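Local atomic coordinates of PHB depolymerase (Penicillium funiculosum, PDB entry 2D81), a protein that hydrolyses the ester bonds of the biopolyester polyhydroxybutyrate, as a fungal depolymerase of the alpha/beta hydrolase fold. Residues Tyr55-Ser58 / Cys59-Gly63; Asn107-Asn110 / Gln111-Ala114; Ile67-Pro70 / Thr71-Lys75; Val30-Ser33 / Asp34-Asn37. One frame throughout, in Å; residues are numbered along the deposited sequence.

Interaction 1: Tyr55-Ser58 / Cys59-Gly63; sequences YYTS and CMYNG. With RB3 ((1R)-3-{[(1R)-3-methoxy-1-methyl-3-oxopropyl]oxy}-1-methyl-3-oxopropyl (3R)-3-hydroxybutanoate), chain C.
Met60 brings its sulfur to the edge of the Tyr56 ring. SD lies 3.7 Å from Tyr56 CD1 and close to the ring plane, 81° off the ring normal. This is a Met-aromatic contact of the edge type. The two side chains run at a slant to each other. The methionine leaves the backbone with CG anti to its carbonyl carbon (chi1 -65°), and the chain then bends at its last torsion. That bend carries the methyl group onward to the bound trimer, where Met60 CE lies 3.2 Å from RB3 O3A. Tyr56 meets the same ligand with its ring, and its CD1 is 3.7 Å from the methyl carbon C4B of RB3. A second pair lies beside the first. Tyr61 turns CE1 to Thr57, 4.0 Å from Thr57 CB, which sits in the plane of the ring at its edge. Thr57 CG2 touches Tyr61 CE1 too and rests over one face of the Tyr56 ring, toward its rim.

The backbone beneath is a short 3-10 turn. Cys59 N donates to Tyr56 O at 2.8 Å, and Met60 N donates to Thr57 O at 3.1 Å. Cys59 is bound to Cys50 by a disulfide, which ties this turn to an earlier part of the same loop. Trp287, which touches Cys59, donates a hydrogen bond to the ligand through NE1. By contrast, Tyr56 and Met60 offer an aromatic ring, a thioether and a methyl group. Their contacts with the trimer, to the methyl C4B and the ester oxygen O3A, are mainly van der Waals, consistent with a largely apolar part in holding the polyester.

Interaction 2: Asn107-Asn110 / Gln111-Ala114; sequences NVMN and QLKA
Met109 and Leu112 meet on the buried side of helix 106-116. Their side chains lie next to each other and point the same way. Met109 SD comes within 3.9 Å of Leu112 CD2. The methionine reaches this place because its chain folds at both chi2 and chi3. Met95 of strand 92-98 and Val42 of strand 39-43 touch both side chains, so the pair packs onto the sheet. Lys113 also packs on the strands, against Met95 and Tyr127.

The polar contacts lie away from this apolar pair. Gln111 sets CG 3.4 Å from Asn107 O, and its chain bends at chi2 (-62°). The side chains of Gln111 and Asn110 cross at a slant, yet their amide planes are only 24° apart. One water joins the three residues. It donates to Asn107 O at 2.8 Å and to Gln111 OE1 at 3.2 Å, and it accepts from Asn110 ND2 at 2.9 Å. The other end of the Gln111 amide is held too, because NE2 donates to Pro65 O in the loop before helix 68-77. Both ends of this amide therefore have partners.

The backbone bonds follow the usual helical ladder. Lys113 N donates to Met109 O at 3.1 Å, and Ala114 N donates to Asn110 O at 2.9 Å. Val108 O receives weak bonds from Gln111 N and Leu112 N.

The whole is an amphipathic helix of the alpha/beta hydrolase fold. It forms the crossover of the beta-alpha-beta unit made by strand 92-98, helix 106-116 and strand 125-130.

Interaction 3: Ile67-Pro70 / Thr71-Lys75; sequences ITTP and TANMK
Thr71, first of 71-75, grips Ile67 O twice. Its hydroxyl donates at 2.7 Å from OG1 to Ile67 O, and its amide donates at 2.9 Å from N to the same oxygen. The two donors arrive from opposite faces of the carbonyl plane. The hydroxyl can do this because OG1 stands anti to the carbonyl carbon of Thr71 (chi1 -58°), which folds it back along the helix. The Ile67 side chain lies across the hydroxyl, with CB 3.8 Å from Thr71 OG1.

Ala72 follows with a backbone bond from its N to Thr68 O. Its methyl group packs on that carbonyl, Ala72 CB being 3.4 Å from Thr68 O.

Asn73 N donates to Thr69 O at 2.8 Å. The Asn73 side chain runs alongside that of Thr69 and points the same way, the Thr69 methyl CG2 resting against the flat end group. An alanine at this position is likely to leave the Thr69 methyl without the amide group it packs against, opening a gap beside Thr69.

Met74 N donates to Pro70 O, and its CG lies 3.5 Å from the same Pro70 O. The rest of the side chain bends away toward Tyr48 and Leu88. Pro70, Thr71 and Met74 also touch Gln115 of helix 106-116, so the side carrying these three faces a neighbouring helix.

The arrangement is the first two turns of helix 68-77, with Ile67 at the N-cap position and a proline early in the helix, where its lack of an N-H costs no helical bond.

Interaction 4: Val30-Ser33 / Asp34-Asn37; sequences VAYS and DVFN
Phe36 and Val35 close on Tyr32 on the buried side of this turn. Tyr32 O takes two backbone bonds. Phe36 N reaches it at 3.0 Å, nearly along the C=O axis, and Val35 N reaches it at 2.9 Å from above the carbonyl plane. The side chains pack round this oxygen. Phe36 turns its ring edge to Tyr32, with CD1 3.9 Å from Tyr32 CB, which lies in the ring plane. The ring is aimed this way with CG anti to the Phe36 carbonyl carbon (chi1 -59°). Val35 runs beside the tyrosine, its CG2 3.9 Å from Tyr32 CD2, while its CG1 sits over one face of the Phe36 ring. Val13 and Val15 of strand 13-18 touch Phe36. An alanine in place of Phe36 would probably open a gap against these two valines and leave Tyr32 CB without its ring edge. Polar bonds anchor the turn as well: the Tyr32 hydroxyl is tied to Gly299 N, and the buried Ser33 OG to Asn87 ND2.

The other side is looser and wetter. Asp34 is exposed. Its OD1 lies 3.4 Å from Tyr32 C, and a water links it to Ala31 O. The water donates to Asp34 OD1 at 2.7 Å and to Ala31 O at 3.1 Å. Beyond it, Asn37 ND2 donates to Asp34 O at 3.2 Å, and the same nitrogen also binds Pro10 O.

Tyr32 is where helix 20-31 gives up its helical backbone. The chain then turns through an inverse gamma turn centred on Phe36 and leads into strand 39-43, as the connection between helix and strand in an alpha/beta hydrolase core.

How the interactions relate
Interaction 1 alone of the four touches the bound trimer, which meets a sulfur, a ring and a methyl group there. Interactions 2 and 3 are both helical turns, and they touch through Ile67, which packs on Gln111 and Ala114. Interaction 2 also adjoins interaction 1, where Asn62 OD1 probably accepts a hydrogen bond from Asn107 N. Interaction 4 is a helix end and turn, about 26 Å from interaction 1 between centres. It meets interaction 3 where Met74 packs on Val30. All four are partly buried. Waters bridge polar groups in interactions 2 and 4, whereas a threonine hydroxyl doubles a backbone bond in interaction 3.

Interaction 1: Tyr55-Ser58 / Cys59-Gly63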
loop_
_atom_site.group_PDB
_atom_site.type_symbol
_atom_site.label_atom_id
_atom_site.label_comp_id
_atom_site.label_asym_id
_atom_site.label_seq_id
_atom_site.Cartn_x
_atom_site.Cartn_y
_atom_site.Cartn_z
ATOM N N TYR A 55 -17.423 1.721 -13.706
ATOM C CA TYR A 55 -17.857 1.091 -12.469
ATOM C C TYR A 55 -16.719 0.249 -11.895
ATOM O O TYR A 55 -15.930 -0.334 -12.639
ATOM C CB TYR A 55 -19.094 0.222 -12.710
ATOM C CG TYR A 55 -19.849 -0.090 -11.439
ATOM C CD1 TYR A 55 -20.433 0.931 -10.689
ATOM C CD2 TYR A 55 -19.962 -1.400 -10.973
ATOM C CE1 TYR A 55 -21.112 0.658 -9.507
ATOM C CE2 TYR A 55 -20.640 -1.684 -9.787
ATOM C CZ TYR A 55 -21.212 -0.649 -9.062
ATOM O OH TYR A 55 -21.885 -0.922 -7.894
ATOM N N TYR A 56 -16.623 0.200 -10.570
ATOM C CA TYR A 56 -15.440 -0.361 -9.931
ATOM C C TYR A 56 -15.239 -1.844 -10.250
ATOM O O TYR A 56 -14.109 -2.329 -10.254
ATOM C CB TYR A 56 -15.507 -0.145 -8.412
ATOM C CG TYR A 56 -16.437 -1.092 -7.694
ATOM C CD1 TYR A 56 -15.988 -2.333 -7.247
ATOM C CD2 TYR A 56 -17.774 -0.760 -7.484
ATOM C CE1 TYR A 56 -16.847 -3.224 -6.611
ATOM C CE2 TYR A 56 -18.643 -1.644 -6.849
ATOM C CZ TYR A 56 -18.172 -2.872 -6.416
ATOM O OH TYR A 56 -19.023 -3.753 -5.790
ATOM N N THR A 57 -16.324 -2.568 -10.522
ATOM C CA THR A 57 -16.196 -3.987 -10.854
ATOM C C THR A 57 -15.511 -4.184 -12.204
ATOM O O THR A 57 -14.977 -5.258 -12.485
ATOM C CB THR A 57 -17.568 -4.713 -10.883
ATOM O OG1 THR A 57 -18.428 -4.088 -11.842
ATOM C CG2 THR A 57 -18.224 -4.676 -9.509
ATOM N N SER A 58 -15.523 -3.147 -13.038
ATOM C CA SER A 58 -14.776 -3.179 -14.291
ATOM C C SER A 58 -13.279 -3.073 -14.021
ATOM O O SER A 58 -12.465 -3.336 -14.903
ATOM C CB SER A 58 -15.211 -2.032 -15.208
ATOM O OG SER A 58 -16.535 -2.222 -15.680
ATOM N N CYS A 59 -12.932 -2.675 -12.798
ATOM C CA CYS A 59 -11.541 -2.630 -12.356
ATOM C C CYS A 59 -11.233 -3.871 -11.519
ATOM O O CYS A 59 -10.298 -3.878 -10.716
ATOM C CB CYS A 59 -11.286 -1.353 -11.533
ATOM S SG CYS A 59 -11.518 0.187 -12.487
ATOM N N MET A 60 -12.022 -4.924 -11.724
ATOM C CA MET A 60 -11.857 -6.173 -10.989
ATOM C C MET A 60 -12.129 -7.386 -11.873
ATOM O O MET A 60 -12.397 -7.252 -13.064
ATOM C CB MET A 60 -12.803 -6.208 -9.785
ATOM C CG MET A 60 -12.515 -5.159 -8.725
ATOM S SD MET A 60 -13.722 -5.218 -7.374
ATOM C CE MET A 60 -13.284 -6.768 -6.616
ATOM N N TYR A 61 -12.046 -8.569 -11.273
ATOM C CA TYR A 61 -12.461 -9.807 -11.921
ATOM C C TYR A 61 -11.736 -10.038 -13.244
ATOM O O TYR A 61 -12.284 -10.610 -14.189
ATOM C CB TYR A 61 -13.981 -9.785 -12.107
ATOM C CG TYR A 61 -14.694 -9.512 -10.800
ATOM C CD1 TYR A 61 -15.579 -8.442 -10.671
ATOM C CD2 TYR A 61 -14.430 -10.285 -9.671
ATOM C CE1 TYR A 61 -16.176 -8.145 -9.444
ATOM C CE2 TYR A 61 -15.020 -9.998 -8.444
ATOM C CZ TYR A 61 -15.889 -8.926 -8.336
ATOM O OH TYR A 61 -16.454 -8.631 -7.116
ATOM N N ASN A 62 -10.487 -9.588 -13.279
ATOM C CA ASN A 62 -9.571 -9.817 -14.390
ATOM C C ASN A 62 -10.103 -9.287 -15.710
ATOM O O ASN A 62 -9.844 -9.852 -16.770
ATOM C CB ASN A 62 -9.240 -11.306 -14.515
ATOM C CG ASN A 62 -7.923 -11.544 -15.231
ATOM O OD1 ASN A 62 -6.984 -10.755 -15.101
ATOM N ND2 ASN A 62 -7.839 -12.644 -15.975
ATOM N N GLY A 63 -10.845 -8.188 -15.633
ATOM C CA GLY A 63 -11.252 -7.489 -16.834
ATOM C C GLY A 63 -10.190 -6.535 -17.350
ATOM O O GLY A 63 -9.061 -6.502 -16.851
HETATM O O1M RB3 C . -11.934 -8.581 -3.377
HETATM C C1A RB3 C . -11.278 -7.655 -2.851
HETATM O O1A RB3 C . -11.302 -7.334 -1.643
HETATM C C2A RB3 C . -10.365 -6.843 -3.772
HETATM C C3A RB3 C . -10.705 -5.352 -3.721
HETATM C C4A RB3 C . -9.773 -4.606 -4.679
HETATM O O3A RB3 C . -12.068 -5.164 -4.136
HETATM C C1B RB3 C . -12.699 -4.188 -3.427
HETATM O O1B RB3 C . -12.056 -3.301 -2.869
HETATM C C2B RB3 C . -14.226 -4.226 -3.342
HETATM C C3B RB3 C . -14.841 -2.907 -2.863
HETATM C C4B RB3 C . -14.564 -1.770 -3.849
HETATM O O3B RB3 C . -16.264 -3.070 -2.749
HETATM C C1C RB3 C . -16.633 -3.595 -1.549
HETATM O O1C RB3 C . -15.918 -4.424 -0.986
HETATM C C2C RB3 C . -17.955 -3.151 -0.918
HETATM C C3C RB3 C . -18.899 -4.339 -0.726
HETATM C C4C RB3 C . -20.227 -3.879 -0.123
HETATM O O3C RB3 C . -19.119 -4.984 -1.983
#

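Interaction 2: Asn107-Asn110 / Gln111-Ala114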
loop_
_atom_site.group_PDB
_atom_site.type_symbol
_atom_site.label_atom_id
_atom_site.label_comp_id
_atom_site.label_asym_id
_atom_site.label_seq_id
_atom_site.Cartn_x
_atom_site.Cartn_y
_atom_site.Cartn_z
ATOM N N ASN A 107 -4.941 -8.882 -15.916
ATOM C CA ASN A 107 -5.421 -7.929 -16.912
ATOM C C ASN A 107 -5.603 -6.537 -16.305
ATOM O O ASN A 107 -5.407 -5.527 -16.976
ATOM C CB ASN A 107 -6.738 -8.423 -17.523
ATOM C CG ASN A 107 -6.561 -9.677 -18.370
ATOM O OD1 ASN A 107 -7.489 -10.474 -18.521
ATOM N ND2 ASN A 107 -5.373 -9.851 -18.936
ATOM N N VAL A 108 -5.973 -6.487 -15.028
ATOM C CA VAL A 108 -6.126 -5.215 -14.335
ATOM C C VAL A 108 -4.766 -4.650 -13.948
ATOM O O VAL A 108 -4.482 -3.477 -14.186
ATOM C CB VAL A 108 -6.991 -5.372 -13.065
ATOM C CG1 VAL A 108 -7.087 -4.043 -12.322
ATOM C CG2 VAL A 108 -8.385 -5.863 -13.452
ATOM N N MET A 109 -3.915 -5.482 -13.360
ATOM C CA MET A 109 -2.576 -5.025 -13.010
ATOM C C MET A 109 -1.775 -4.583 -14.231
ATOM O O MET A 109 -0.982 -3.647 -14.149
ATOM C CB MET A 109 -1.819 -6.112 -12.243
ATOM C CG MET A 109 -2.053 -6.074 -10.739
ATOM S SD MET A 109 -1.483 -4.513 -9.987
ATOM C CE MET A 109 0.301 -4.729 -10.108
ATOM N N ASN A 110 -1.989 -5.236 -15.369
ATOM C CA ASN A 110 -1.278 -4.853 -16.582
ATOM C C ASN A 110 -1.656 -3.446 -17.034
ATOM O O ASN A 110 -0.825 -2.729 -17.591
ATOM C CB ASN A 110 -1.562 -5.838 -17.717
ATOM C CG ASN A 110 -0.783 -5.508 -18.979
ATOM O OD1 ASN A 110 0.445 -5.644 -19.023
ATOM N ND2 ASN A 110 -1.489 -5.059 -20.009
ATOM N N GLN A 111 -2.908 -3.054 -16.806
ATOM C CA GLN A 111 -3.346 -1.706 -17.163
ATOM C C GLN A 111 -2.689 -0.652 -16.274
ATOM O O GLN A 111 -2.400 0.456 -16.725
ATOM C CB GLN A 111 -4.870 -1.577 -17.060
ATOM C CG GLN A 111 -5.657 -2.319 -18.136
ATOM C CD GLN A 111 -5.360 -1.819 -19.537
ATOM O OE1 GLN A 111 -4.341 -2.169 -20.131
ATOM N NE2 GLN A 111 -6.251 -0.984 -20.069
ATOM N N LEU A 112 -2.461 -0.991 -15.008
ATOM C CA LEU A 112 -1.689 -0.114 -14.135
ATOM C C LEU A 112 -0.277 0.056 -14.683
ATOM O O LEU A 112 0.260 1.165 -14.701
ATOM C CB LEU A 112 -1.622 -0.681 -12.715
ATOM C CG LEU A 112 -0.685 0.050 -11.742
ATOM C CD1 LEU A 112 -1.148 1.486 -11.527
ATOM C CD2 LEU A 112 -0.674 -0.698 -10.413
ATOM N N LYS A 113 0.325 -1.043 -15.126
ATOM C CA LYS A 113 1.661 -0.985 -15.709
ATOM C C LYS A 113 1.658 -0.055 -16.918
ATOM O O LYS A 113 2.527 0.801 -17.058
ATOM C CB LYS A 113 2.117 -2.379 -16.137
ATOM C CG LYS A 113 3.510 -2.409 -16.755
ATOM C CD LYS A 113 3.902 -3.828 -17.130
ATOM C CE LYS A 113 5.315 -3.882 -17.680
ATOM N NZ LYS A 113 5.668 -5.257 -18.124
ATOM N N ALA A 114 0.669 -0.229 -17.789
ATOM C CA ALA A 114 0.579 0.561 -19.012
ATOM C C ALA A 114 0.383 2.031 -18.671
ATOM O O ALA A 114 0.986 2.916 -19.287
ATOM C CB ALA A 114 -0.576 0.065 -19.864
HETATM O O HOH W 1 -4.390 -5.357 -19.583
#

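Interaction 3: Ile67-Pro70 / Thr71-Lys75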
loop_
_atom_site.group_PDB
_atom_site.type_symbol
_atom_site.label_atom_id
_atom_site.label_comp_id
_atom_site.label_asym_id
_atom_site.label_seq_id
_atom_site.Cartn_x
_atom_site.Cartn_y
_atom_site.Cartn_z
ATOM N N ILE A 67 -8.026 2.986 -19.242
ATOM C CA ILE A 67 -7.162 3.945 -18.569
ATOM C C ILE A 67 -7.010 5.226 -19.383
ATOM O O ILE A 67 -6.141 6.050 -19.102
ATOM C CB ILE A 67 -5.758 3.358 -18.306
ATOM C CG1 ILE A 67 -5.106 2.946 -19.625
ATOM C CG2 ILE A 67 -5.861 2.182 -17.346
ATOM C CD1 ILE A 67 -3.619 2.624 -19.501
ATOM N N THR A 68 -7.864 5.401 -20.387
ATOM C CA THR A 68 -7.804 6.607 -21.203
ATOM C C THR A 68 -8.032 7.848 -20.342
ATOM O O THR A 68 -7.189 8.749 -20.303
ATOM C CB THR A 68 -8.855 6.580 -22.329
ATOM O OG1 THR A 68 -8.689 5.387 -23.106
ATOM C CG2 THR A 68 -8.683 7.786 -23.240
ATOM N N THR A 69 -9.163 7.893 -19.646
ATOM C CA THR A 69 -9.475 9.042 -18.803
ATOM C C THR A 69 -8.596 9.093 -17.553
ATOM O O THR A 69 -8.168 10.167 -17.138
ATOM C CB THR A 69 -10.964 9.054 -18.409
ATOM O OG1 THR A 69 -11.764 9.122 -19.599
ATOM C CG2 THR A 69 -11.274 10.262 -17.536
ATOM N N PRO A 70 -8.319 7.934 -16.930
ATOM C CA PRO A 70 -7.465 7.969 -15.736
ATOM C C PRO A 70 -6.089 8.567 -16.050
ATOM O O PRO A 70 -5.559 9.372 -15.282
ATOM C CB PRO A 70 -7.378 6.497 -15.338
ATOM C CG PRO A 70 -8.743 5.995 -15.700
ATOM C CD PRO A 70 -8.970 6.618 -17.067
ATOM N N THR A 71 -5.523 8.179 -17.188
ATOM C CA THR A 71 -4.224 8.693 -17.603
ATOM C C THR A 71 -4.311 10.176 -17.964
ATOM O O THR A 71 -3.423 10.959 -17.618
ATOM C CB THR A 71 -3.669 7.899 -18.808
ATOM O OG1 THR A 71 -3.568 6.511 -18.453
ATOM C CG2 THR A 71 -2.282 8.417 -19.198
ATOM N N ALA A 72 -5.384 10.560 -18.650
ATOM C CA ALA A 72 -5.628 11.965 -18.961
ATOM C C ALA A 72 -5.744 12.804 -17.689
ATOM O O ALA A 72 -5.243 13.928 -17.629
ATOM C CB ALA A 72 -6.897 12.105 -19.795
ATOM N N ASN A 73 -6.402 12.257 -16.673
ATOM C CA ASN A 73 -6.535 12.966 -15.403
ATOM C C ASN A 73 -5.179 13.178 -14.735
ATOM O O ASN A 73 -4.914 14.249 -14.182
ATOM C CB ASN A 73 -7.479 12.204 -14.463
ATOM C CG ASN A 73 -8.949 12.388 -14.832
ATOM O OD1 ASN A 73 -9.825 11.669 -14.340
ATOM N ND2 ASN A 73 -9.223 13.360 -15.692
ATOM N N MET A 74 -4.316 12.168 -14.787
ATOM C CA MET A 74 -2.973 12.318 -14.236
ATOM C C MET A 74 -2.249 13.496 -14.886
ATOM O O MET A 74 -1.621 14.302 -14.200
ATOM C CB MET A 74 -2.166 11.028 -14.429
ATOM C CG MET A 74 -2.617 9.896 -13.513
ATOM S SD MET A 74 -1.685 8.369 -13.713
ATOM C CE MET A 74 -0.128 8.821 -12.965
ATOM N N LYS A 75 -2.345 13.597 -16.209
ATOM C CA LYS A 75 -1.726 14.704 -16.925
ATOM C C LYS A 75 -2.363 16.031 -16.541
ATOM O O LYS A 75 -1.667 17.015 -16.302
ATOM C CB LYS A 75 -1.842 14.492 -18.437
ATOM C CG LYS A 75 -1.036 13.314 -18.948
ATOM C CD LYS A 75 -1.185 13.139 -20.447
ATOM C CE LYS A 75 -0.422 11.921 -20.939
ATOM N NZ LYS A 75 -0.628 11.692 -22.394
#

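Interaction 4: Val30-Ser33 / Asp34-Asn37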
loop_
_atom_site.group_PDB
_atom_site.type_symbol
_atom_site.label_atom_id
_atom_site.label_comp_id
_atom_site.label_asym_id
_atom_site.label_seq_id
_atom_site.Cartn_x
_atom_site.Cartn_y
_atom_site.Cartn_z
ATOM N N VAL A 30 1.150 8.329 -6.481
ATOM C CA VAL A 30 0.900 9.328 -7.516
ATOM C C VAL A 30 0.555 10.695 -6.923
ATOM O O VAL A 30 1.241 11.686 -7.190
ATOM C CB VAL A 30 -0.245 8.873 -8.457
ATOM C CG1 VAL A 30 -0.616 9.991 -9.422
ATOM C CG2 VAL A 30 0.186 7.625 -9.224
ATOM N N ALA A 31 -0.505 10.750 -6.122
ATOM C CA ALA A 31 -1.001 12.027 -5.610
ATOM C C ALA A 31 0.020 12.690 -4.694
ATOM O O ALA A 31 0.158 13.918 -4.687
ATOM C CB ALA A 31 -2.321 11.822 -4.868
ATOM N N TYR A 32 0.736 11.873 -3.926
ATOM C CA TYR A 32 1.791 12.373 -3.053
ATOM C C TYR A 32 3.161 11.823 -3.444
ATOM O O TYR A 32 3.938 11.404 -2.589
ATOM C CB TYR A 32 1.497 12.011 -1.590
ATOM C CG TYR A 32 0.321 12.744 -0.981
ATOM C CD1 TYR A 32 -0.981 12.272 -1.138
ATOM C CD2 TYR A 32 0.514 13.903 -0.228
ATOM C CE1 TYR A 32 -2.063 12.931 -0.556
ATOM C CE2 TYR A 32 -0.563 14.575 0.357
ATOM C CZ TYR A 32 -1.844 14.081 0.188
ATOM O OH TYR A 32 -2.907 14.736 0.754
ATOM N N SER A 33 3.462 11.833 -4.739
ATOM C CA SER A 33 4.744 11.327 -5.213
ATOM C C SER A 33 5.914 12.076 -4.573
ATOM O O SER A 33 7.021 11.549 -4.498
ATOM C CB SER A 33 4.825 11.425 -6.741
ATOM O OG SER A 33 4.694 12.762 -7.193
ATOM N N ASP A 34 5.660 13.293 -4.099
ATOM C CA ASP A 34 6.687 14.079 -3.426
ATOM C C ASP A 34 6.997 13.547 -2.027
ATOM O O ASP A 34 8.128 13.654 -1.549
ATOM C CB ASP A 34 6.256 15.550 -3.337
ATOM C CG ASP A 34 4.962 15.733 -2.563
ATOM O OD1 ASP A 34 3.970 15.054 -2.892
ATOM O OD2 ASP A 34 4.931 16.560 -1.623
ATOM N N VAL A 35 5.991 12.974 -1.378
ATOM C CA VAL A 35 6.150 12.412 -0.040
ATOM C C VAL A 35 6.754 11.015 -0.134
ATOM O O VAL A 35 7.685 10.676 0.599
ATOM C CB VAL A 35 4.792 12.319 0.690
ATOM C CG1 VAL A 35 4.961 11.630 2.040
ATOM C CG2 VAL A 35 4.213 13.713 0.883
ATOM N N PHE A 36 6.218 10.208 -1.044
ATOM C CA PHE A 36 6.733 8.860 -1.252
ATOM C C PHE A 36 7.784 8.879 -2.354
ATOM O O PHE A 36 7.571 8.390 -3.464
ATOM C CB PHE A 36 5.568 7.917 -1.573
ATOM C CG PHE A 36 4.530 7.882 -0.486
ATOM C CD1 PHE A 36 3.458 8.772 -0.497
ATOM C CD2 PHE A 36 4.682 7.032 0.607
ATOM C CE1 PHE A 36 2.555 8.823 0.567
ATOM C CE2 PHE A 36 3.785 7.073 1.678
ATOM C CZ PHE A 36 2.721 7.973 1.658
ATOM N N ASN A 37 8.934 9.454 -2.020
ATOM C CA ASN A 37 9.892 9.889 -3.026
ATOM C C ASN A 37 10.877 8.828 -3.496
ATOM O O ASN A 37 11.582 9.035 -4.482
ATOM C CB ASN A 37 10.652 11.117 -2.520
ATOM C CG ASN A 37 10.944 11.051 -1.040
ATOM O OD1 ASN A 37 11.485 10.064 -0.546
ATOM N ND2 ASN A 37 10.584 12.110 -0.318
HETATM O O HOH W 2 1.475 16.066 -2.926
#